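PDB 6PTR: beta sliding clamp from Bartonella birtlesii LL-WM9, which probably encircles DNA as a ring-shaped head-to-tail homodimer, tethering DNA polymerases and other proteins to it for processive replication. Local coordinates for the interface of chains A and B. Sequence-based numbering; all coordinates share one arbitrary frame. Chains: chain A/B, Beta sliding clamp.

The interface of chains A and B. Residues chain A 284-285, 287-288, 316-317; chain B 81, 85, 115-118.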
loop_
_atom_site.group_PDB
_atom_site.type_symbol
_atom_site.label_atom_id
_atom_site.label_comp_id
_atom_site.label_asym_id
_atom_site.label_seq_id
_atom_site.Cartn_x
_atom_site.Cartn_y
_atom_site.Cartn_z
ATOM N N ARG A 284 0.293 8.287 20.670
ATOM C CA ARG A 284 1.446 7.658 21.309
ATOM C C ARG A 284 1.027 6.580 22.299
ATOM O O ARG A 284 1.521 5.453 22.236
ATOM C CB ARG A 284 2.325 8.705 22.001
ATOM C CG ARG A 284 3.154 9.523 21.014
ATOM C CD ARG A 284 4.155 10.493 21.685
ATOM N NE ARG A 284 3.561 11.333 22.721
ATOM C CZ ARG A 284 3.115 12.573 22.515
ATOM N NH1 ARG A 284 3.196 13.122 21.303
ATOM N NH2 ARG A 284 2.611 13.274 23.524
ATOM N N VAL A 285 0.147 6.906 23.246
ATOM C CA VAL A 285 -0.163 5.894 24.256
ATOM C C VAL A 285 -0.951 4.734 23.664
ATOM O O VAL A 285 -0.852 3.610 24.166
ATOM C CB VAL A 285 -0.882 6.505 25.481
ATOM C CG1 VAL A 285 0.013 7.590 26.140
ATOM C CG2 VAL A 285 -2.243 7.080 25.135
ATOM N N THR A 287 -0.252 3.099 21.105
ATOM C CA THR A 287 0.623 2.216 20.363
ATOM C C THR A 287 0.673 0.831 20.988
ATOM O O THR A 287 0.914 -0.146 20.289
ATOM C CB THR A 287 2.038 2.811 20.279
ATOM O OG1 THR A 287 1.951 4.170 19.841
ATOM C CG2 THR A 287 2.879 2.043 19.296
ATOM N N ILE A 288 0.445 0.726 22.301
ATOM C CA ILE A 288 0.559 -0.586 22.928
ATOM C C ILE A 288 -0.708 -1.412 22.795
ATOM O O ILE A 288 -0.677 -2.611 23.109
ATOM C CB ILE A 288 0.907 -0.493 24.427
ATOM C CG1 ILE A 288 -0.109 0.384 25.152
ATOM C CG2 ILE A 288 2.340 -0.010 24.619
ATOM C CD1 ILE A 288 -0.076 0.208 26.643
ATOM N N SER A 316 2.151 -0.878 29.692
ATOM C CA SER A 316 1.325 0.310 29.882
ATOM C C SER A 316 1.976 1.513 29.220
ATOM O O SER A 316 3.172 1.529 28.931
ATOM C CB SER A 316 1.115 0.621 31.358
ATOM O OG SER A 316 2.360 0.957 31.925
ATOM N N ALA A 317 1.164 2.539 29.019
ATOM C CA ALA A 317 1.592 3.770 28.369
ATOM C C ALA A 317 0.852 4.922 29.028
ATOM O O ALA A 317 -0.361 4.846 29.212
ATOM C CB ALA A 317 1.281 3.730 26.870
ATOM N N LEU B 81 6.926 -3.504 18.251
ATOM C CA LEU B 81 6.318 -2.555 19.187
ATOM C C LEU B 81 7.279 -1.425 19.522
ATOM O O LEU B 81 6.898 -0.247 19.524
ATOM C CB LEU B 81 5.899 -3.266 20.473
ATOM C CG LEU B 81 5.349 -2.365 21.586
ATOM C CD1 LEU B 81 4.139 -1.541 21.078
ATOM C CD2 LEU B 81 4.945 -3.208 22.796
ATOM N N ILE B 85 6.696 2.535 18.616
ATOM C CA ILE B 85 6.714 3.574 19.644
ATOM C C ILE B 85 7.700 4.678 19.269
ATOM O O ILE B 85 7.346 5.865 19.222
ATOM C CB ILE B 85 7.046 2.965 21.020
ATOM C CG1 ILE B 85 5.858 2.150 21.537
ATOM C CG2 ILE B 85 7.482 4.057 22.013
ATOM C CD1 ILE B 85 6.242 1.241 22.712
ATOM N N HIS B 115 5.424 8.077 28.861
ATOM C CA HIS B 115 6.106 7.025 29.618
ATOM C C HIS B 115 5.476 5.681 29.306
ATOM O O HIS B 115 4.288 5.471 29.578
ATOM C CB HIS B 115 6.046 7.321 31.123
ATOM C CG HIS B 115 6.493 6.179 31.987
ATOM N ND1 HIS B 115 5.871 5.859 33.177
ATOM C CD2 HIS B 115 7.503 5.287 31.841
ATOM C CE1 HIS B 115 6.472 4.815 33.720
ATOM N NE2 HIS B 115 7.467 4.452 32.932
ATOM N N PHE B 116 6.277 4.766 28.749
ATOM C CA PHE B 116 5.862 3.389 28.493
ATOM C C PHE B 116 6.542 2.463 29.495
ATOM O O PHE B 116 7.683 2.697 29.889
ATOM C CB PHE B 116 6.248 2.937 27.074
ATOM C CG PHE B 116 5.596 3.732 25.972
ATOM C CD1 PHE B 116 6.181 4.899 25.498
ATOM C CD2 PHE B 116 4.403 3.300 25.406
ATOM C CE1 PHE B 116 5.567 5.651 24.481
ATOM C CE2 PHE B 116 3.787 4.038 24.399
ATOM C CZ PHE B 116 4.380 5.205 23.927
ATOM N N GLN B 117 5.832 1.427 29.926
ATOM C CA GLN B 117 6.423 0.318 30.673
ATOM C C GLN B 117 6.153 -0.930 29.846
ATOM O O GLN B 117 4.990 -1.311 29.672
ATOM C CB GLN B 117 5.812 0.187 32.066
ATOM C CG GLN B 117 6.236 1.245 33.044
ATOM C CD GLN B 117 7.605 0.956 33.624
ATOM O OE1 GLN B 117 8.042 -0.194 33.659
ATOM N NE2 GLN B 117 8.288 1.994 34.082
ATOM N N LEU B 118 7.204 -1.552 29.316
ATOM C CA LEU B 118 7.028 -2.659 28.377
ATOM C C LEU B 118 7.460 -3.972 29.017
ATOM O O LEU B 118 8.524 -4.048 29.633
ATOM C CB LEU B 118 7.813 -2.441 27.081
ATOM C CG LEU B 118 7.453 -1.261 26.184
ATOM C CD1 LEU B 118 8.227 -1.387 24.873
ATOM C CD2 LEU B 118 5.950 -1.203 25.933
HETATM O O HOH W 1 3.456 3.646 31.939
#
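B:Phe116 and A:Ser316 lie at the centre of this patch, where edge strands of two DnaN (DNA polymerase III beta) subunits join into one antiparallel sheet across the head-to-tail dimer seam. Strand 315-322 of chain A, from the C-terminal domain, pairs with strand 114-119 of chain B, from the N-terminal domain. The register is shown by reciprocal backbone hydrogen bonds, A:Ser316 N to B:Gln117 O (2.9 Å) and B:Gln117 N to A:Ser316 O (2.8 Å), and A:Ala317 stands opposite B:Phe116.

B:Phe116 has 59 Å² of its surface buried by chain A, the most in this patch. With CG anti to its carbonyl carbon (chi1 -62°), the ring points across the seam to the C-terminal end of helix 275-285. There the rim meets the carbonyl of A:Arg284 in the ring plane, with CZ 3.3 Å from A:Arg284 O, a polar edge contact. The same oxygen accepts a hydrogen bond from the A:Thr287 hydroxyl OG1 (2.8 Å), the donor lying 34° out of the carbonyl plane. A:Ala317 CB sits above and beyond the ring's CD2–CE2 rim, 3.5 Å from both B:Phe116 atoms. B:Ile85 CG2 covers the opposite face from within chain B, offset toward the rim.

A:Ile288 extends the apolar contact: its CG2 lies 4.0 Å from both B:Phe116 CD2 and B:Leu118 CD2, the side chains crossing obliquely. Nearer helix 79-88, A:Thr287 CG2 meets B:Ile85 CG1 at 3.7 Å, while B:Leu81 CD1 approaches the A:Thr287 carbonyl.

The A:Ser316 hydroxyl, OG, lies 3.5 Å from B:Gln117 CB and is linked through water 1 to B:His115 O. Bent at chi2 (-80°), B:Gln117 donates a hydrogen bond from NE2 to B:His115 NE2, close to the imidazole plane.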